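NAD_Gly3P_dh, NAD-dependent glycerol-3-phosphate dehydrogenase (Streptosporangium roseum, PDB 5OCM) is an imine reductase that binds NADP and probably reduces imines to amines with NADPH as the hydride donor. Local coordinates at residues S52-A57 with G81-G86; S217-Q222 with G278-I283. One frame throughout, in Å; residues are numbered along the deposited sequence.

Contact 1. Residues S52-A57 with G81-G86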
loop_
_atom_site.group_PDB
_atom_site.type_symbol
_atom_site.label_atom_id
_atom_site.label_comp_id
_atom_site.label_asym_id
_atom_site.label_seq_id
_atom_site.Cartn_x
_atom_site.Cartn_y
_atom_site.Cartn_z
ATOM N N SER A 52 -20.451 28.428 23.388
ATOM C CA SER A 52 -20.856 27.124 23.846
ATOM C C SER A 52 -21.236 26.243 22.677
ATOM O O SER A 52 -21.557 26.746 21.615
ATOM C CB SER A 52 -22.028 27.260 24.816
ATOM O OG SER A 52 -23.190 27.601 24.081
ATOM N N ALA A 53 -21.214 24.923 22.885
ATOM C CA ALA A 53 -21.619 24.002 21.849
ATOM C C ALA A 53 -23.069 24.235 21.475
ATOM O O ALA A 53 -23.442 24.140 20.331
ATOM C CB ALA A 53 -21.422 22.560 22.308
ATOM N N ARG A 54 -23.908 24.538 22.488
ATOM C CA ARG A 54 -25.317 24.779 22.185
ATOM C C ARG A 54 -25.496 26.008 21.278
ATOM O O ARG A 54 -26.251 25.964 20.319
ATOM C CB ARG A 54 -26.066 24.994 23.522
ATOM C CG ARG A 54 -27.571 25.191 23.412
ATOM C CD ARG A 54 -28.098 25.820 24.744
ATOM N NE ARG A 54 -29.392 25.275 25.038
ATOM C CZ ARG A 54 -30.545 25.779 24.627
ATOM N NH1 ARG A 54 -31.675 25.172 24.971
ATOM N NH2 ARG A 54 -30.583 26.912 23.900
ATOM N N ASP A 55 -24.799 27.100 21.590
ATOM C CA ASP A 55 -24.862 28.304 20.745
ATOM C C ASP A 55 -24.365 27.996 19.306
ATOM O O ASP A 55 -24.901 28.477 18.304
ATOM C CB ASP A 55 -23.946 29.395 21.310
ATOM C CG ASP A 55 -24.532 30.150 22.537
ATOM O OD1 ASP A 55 -25.724 29.925 22.891
ATOM O OD2 ASP A 55 -23.762 30.966 23.060
ATOM N N ALA A 56 -23.308 27.190 19.215
ATOM C CA ALA A 56 -22.747 26.847 17.914
ATOM C C ALA A 56 -23.737 26.047 17.078
ATOM O O ALA A 56 -23.976 26.347 15.896
ATOM C CB ALA A 56 -21.462 26.117 18.104
ATOM N N ALA A 57 -24.381 25.064 17.714
ATOM C CA ALA A 57 -25.343 24.229 17.049
ATOM C C ALA A 57 -26.552 25.033 16.554
ATOM O O ALA A 57 -27.032 24.803 15.432
ATOM C CB ALA A 57 -25.783 23.083 17.935
ATOM N N GLY A 81 -30.114 17.478 21.876
ATOM C CA GLY A 81 -31.224 16.801 21.162
ATOM C C GLY A 81 -32.357 17.682 20.710
ATOM O O GLY A 81 -32.883 17.522 19.577
ATOM N N ASP A 82 -32.728 18.664 21.536
ATOM C CA ASP A 82 -33.695 19.662 21.093
ATOM C C ASP A 82 -33.183 20.720 20.193
ATOM O O ASP A 82 -33.837 21.078 19.257
ATOM C CB ASP A 82 -34.431 20.289 22.328
ATOM C CG ASP A 82 -35.509 19.324 22.875
ATOM O OD1 ASP A 82 -35.983 18.386 22.175
ATOM O OD2 ASP A 82 -35.972 19.563 23.981
ATOM N N VAL A 83 -32.004 21.241 20.449
ATOM C CA VAL A 83 -31.422 22.270 19.595
ATOM C C VAL A 83 -31.219 21.769 18.134
ATOM O O VAL A 83 -31.291 22.532 17.236
ATOM C CB VAL A 83 -30.032 22.644 20.247
ATOM C CG1 VAL A 83 -29.225 23.583 19.377
ATOM C CG2 VAL A 83 -30.247 23.260 21.630
ATOM N N LEU A 84 -30.868 20.498 17.958
ATOM C CA LEU A 84 -30.571 19.893 16.661
ATOM C C LEU A 84 -31.806 19.622 15.801
ATOM O O LEU A 84 -31.700 19.345 14.635
ATOM C CB LEU A 84 -29.688 18.639 16.764
ATOM C CG LEU A 84 -28.258 18.932 17.263
ATOM C CD1 LEU A 84 -27.487 17.667 17.683
ATOM C CD2 LEU A 84 -27.421 19.745 16.220
ATOM N N ALA A 85 -32.984 19.671 16.391
ATOM C CA ALA A 85 -34.253 19.751 15.643
ATOM C C ALA A 85 -34.226 20.643 14.433
ATOM O O ALA A 85 -33.896 21.846 14.485
ATOM C CB ALA A 85 -35.415 20.191 16.580
ATOM N N GLY A 86 -34.510 20.034 13.269
ATOM C CA GLY A 86 -34.579 20.730 11.986
ATOM C C GLY A 86 -33.227 20.885 11.317
ATOM O O GLY A 86 -33.151 21.594 10.304
#
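Val83 lays its CG2 methyl over the guanidinium of Arg54, 3.9 Å above the plane and over its centre. The same methyl also touches the aliphatic part of that arginine, with Val83 CG2 3.8 Å from Arg54 CG. One methyl therefore meets both the start and the flat end of the chain. The arginine leaves the helix with CG opposite the backbone N (chi1 -177°), and a bend at chi3 brings its flat end back over the valine. The two side chains meet at a slant.

The other valine branch reaches the helix surface itself. Val83 CG1 lies 3.8 Å from Ala57 CB, and it is also 3.9 Å from the backbone oxygen Arg54 O. Leu84 adds a lighter touch from the next position, with CD2 4.1 Å from Ala57 CB. Ala57 is thus met by two neighbouring aliphatic residues.

Both segments belong to the Rossmann-type NAD-binding domain. Helix 53-58 lies in the connection from strand 48-49 to strand 62-65. Residues 81-86 lie in the loop that closes the next connection, just before strand 88-91. The contact packs one parallel crossover against its successor.

With an alanine in place of Val83, the methyl over the guanidinium would go and Ala57 CB would probably keep only the lighter touch of Leu84, leaving a gap between helix and loop.

No hydrogen bond crosses between the segments. The charge of Arg54 is met by a salt bridge from NH2 to Glu58 OE2 in its own helix. The join therefore rests on methyl packing and on the flat face of a cation whose charge is paired on the helix side.

Contact 2. Residues S217-Q222 with G278-I283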
loop_
_atom_site.group_PDB
_atom_site.type_symbol
_atom_site.label_atom_id
_atom_site.label_comp_id
_atom_site.label_asym_id
_atom_site.label_seq_id
_atom_site.Cartn_x
_atom_site.Cartn_y
_atom_site.Cartn_z
ATOM N N SER A 217 -6.975 -4.946 -7.779
ATOM C CA SER A 217 -8.165 -5.092 -8.642
ATOM C C SER A 217 -8.318 -6.519 -9.183
ATOM O O SER A 217 -9.396 -7.118 -9.097
ATOM C CB SER A 217 -8.111 -4.117 -9.808
ATOM O OG SER A 217 -8.100 -2.785 -9.354
ATOM N N ALA A 218 -7.214 -7.107 -9.641
ATOM C CA ALA A 218 -7.279 -8.508 -10.144
ATOM C C ALA A 218 -7.660 -9.519 -9.057
ATOM O O ALA A 218 -8.531 -10.404 -9.255
ATOM C CB ALA A 218 -5.949 -8.887 -10.782
ATOM N N TYR A 219 -7.033 -9.370 -7.885
ATOM C CA TYR A 219 -7.232 -10.295 -6.781
ATOM C C TYR A 219 -8.631 -10.127 -6.215
ATOM O O TYR A 219 -9.246 -11.112 -5.771
ATOM C CB TYR A 219 -6.139 -10.186 -5.734
ATOM C CG TYR A 219 -4.753 -10.540 -6.252
ATOM C CD1 TYR A 219 -4.540 -11.050 -7.547
ATOM C CD2 TYR A 219 -3.653 -10.388 -5.429
ATOM C CE1 TYR A 219 -3.217 -11.292 -8.011
ATOM C CE2 TYR A 219 -2.354 -10.628 -5.900
ATOM C CZ TYR A 219 -2.151 -11.070 -7.155
ATOM O OH TYR A 219 -0.845 -11.270 -7.580
ATOM N N ALA A 220 -9.177 -8.918 -6.279
ATOM C CA ALA A 220 -10.543 -8.722 -5.801
ATOM C C ALA A 220 -11.525 -9.557 -6.620
ATOM O O ALA A 220 -12.486 -10.138 -6.102
ATOM C CB ALA A 220 -10.909 -7.253 -5.878
ATOM N N GLY A 221 -11.331 -9.617 -7.922
ATOM C CA GLY A 221 -12.167 -10.438 -8.786
ATOM C C GLY A 221 -12.067 -11.910 -8.407
ATOM O O GLY A 221 -13.067 -12.620 -8.337
ATOM N N GLN A 222 -10.849 -12.375 -8.142
ATOM C CA GLN A 222 -10.664 -13.742 -7.713
ATOM C C GLN A 222 -11.344 -14.034 -6.367
ATOM O O GLN A 222 -11.977 -15.070 -6.230
ATOM C CB GLN A 222 -9.177 -14.101 -7.667
ATOM C CG GLN A 222 -8.487 -14.061 -9.029
ATOM C CD GLN A 222 -7.113 -14.777 -8.996
ATOM O OE1 GLN A 222 -6.566 -15.027 -7.933
ATOM N NE2 GLN A 222 -6.623 -15.205 -10.145
ATOM N N GLY A 278 -2.694 -18.562 -6.731
ATOM C CA GLY A 278 -2.305 -17.157 -6.679
ATOM C C GLY A 278 -2.479 -16.597 -5.262
ATOM O O GLY A 278 -3.186 -17.155 -4.426
ATOM N N TYR A 279 -1.895 -15.438 -5.034
ATOM C CA TYR A 279 -1.881 -14.806 -3.726
ATOM C C TYR A 279 -3.274 -14.483 -3.210
ATOM O O TYR A 279 -3.494 -14.430 -1.989
ATOM C CB TYR A 279 -0.991 -13.539 -3.697
ATOM C CG TYR A 279 -0.535 -13.150 -2.313
ATOM C CD1 TYR A 279 0.610 -13.706 -1.752
ATOM C CD2 TYR A 279 -1.264 -12.257 -1.535
ATOM C CE1 TYR A 279 1.037 -13.363 -0.470
ATOM C CE2 TYR A 279 -0.893 -11.932 -0.236
ATOM C CZ TYR A 279 0.270 -12.502 0.306
ATOM O OH TYR A 279 0.615 -12.208 1.610
ATOM N N ALA A 280 -4.232 -14.285 -4.105
ATOM C CA ALA A 280 -5.606 -14.009 -3.665
ATOM C C ALA A 280 -6.194 -15.067 -2.781
ATOM O O ALA A 280 -7.095 -14.792 -1.984
ATOM C CB ALA A 280 -6.479 -13.733 -4.878
ATOM N N ALA A 281 -5.718 -16.312 -2.890
ATOM C CA ALA A 281 -6.143 -17.397 -2.009
ATOM C C ALA A 281 -5.891 -17.094 -0.534
ATOM O O ALA A 281 -6.569 -17.657 0.359
ATOM C CB ALA A 281 -5.480 -18.683 -2.406
ATOM N N MET A 282 -4.972 -16.160 -0.250
ATOM C CA MET A 282 -4.723 -15.692 1.111
ATOM C C MET A 282 -5.940 -15.099 1.786
ATOM O O MET A 282 -5.967 -15.034 3.026
ATOM C CB MET A 282 -3.589 -14.672 1.121
ATOM C CG MET A 282 -2.242 -15.310 0.839
ATOM S SD MET A 282 -1.706 -16.488 2.096
ATOM C CE MET A 282 -1.766 -15.493 3.550
ATOM N N ILE A 283 -6.977 -14.710 1.029
ATOM C CA ILE A 283 -8.190 -14.244 1.643
ATOM C C ILE A 283 -8.698 -15.228 2.700
ATOM O O ILE A 283 -9.269 -14.801 3.733
ATOM C CB ILE A 283 -9.329 -14.019 0.575
ATOM C CG1 ILE A 283 -10.562 -13.380 1.174
ATOM C CG2 ILE A 283 -9.742 -15.296 -0.152
ATOM C CD1 ILE A 283 -10.302 -11.960 1.610
HETATM O O HOH W 1 0.066 -14.035 -6.806
HETATM O O HOH W 2 -4.059 -14.423 -7.108
#
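Tyr219 and Ala280 pack side by side in the helical C-terminal domain, where long helix 198-225 meets a short 3-10 turn, 279-282. The alanine methyl sits at the root of the tyrosine, with Ala280 CB 3.7 Å from Tyr219 CB. Gln222, one helical turn on, presses on the same methyl: its OE1 is 3.3 Å from Ala280 CB. The methyl is wedged between these two side chains.

The tyrosines cross at a slant and are not stacked. Tyr219 CE2 lies 3.9 Å from Tyr279 CB. Tyr279 has its CG turned roughly opposite the backbone N (chi1 -159°), and its ring leads away from helix 198-225. Met282 CG lies 3.7 Å above the centre of one face of the Tyr279 ring. The ring also meets His238 of its own chain and Trp178 of the second subunit, and its OH is hydrogen-bonded to Asn182 OD1 of the second subunit. His238 of this chain and Trp178 of the other are residues of the bound ketone hydrate's pocket, so the turn lies at the subunit interface beside that pocket. Tyr219 OH is hydrogen-bonded to Asp232, an NADP-binding residue, and Gln222 NE2 to Pro229 O.

No direct hydrogen bond joins the segments; two waters do so. The first donates to Tyr219 OH and accepts from Tyr279 N. The second lies over the rim of the Tyr219 ring, on the face that Ala280 N also approaches. It donates to Gln222 OE1 at 2.7 Å and accepts from Ala280 N at 3.0 Å.

Overall arrangement
Contact 1 comes first along the chain and closes before contact 2 opens. Their centres are 48 Å apart, with nearest atoms about 38 Å apart, on opposite sides of the chain's centre. They share no helix, strand or sheet. Contact 1 joins two successive connections of the N-terminal Rossmann-type domain, about 13 Å from NADP by the Arg54 side chain. Contact 2 lies in the C-terminal helical domain, with the Tyr219 side chain about 5 Å from the bound 2,2,2-trifluoroacetophenone hydrate. Contact 1 is thus packing within one domain, while contact 2 borders the ligand pocket and the second subunit.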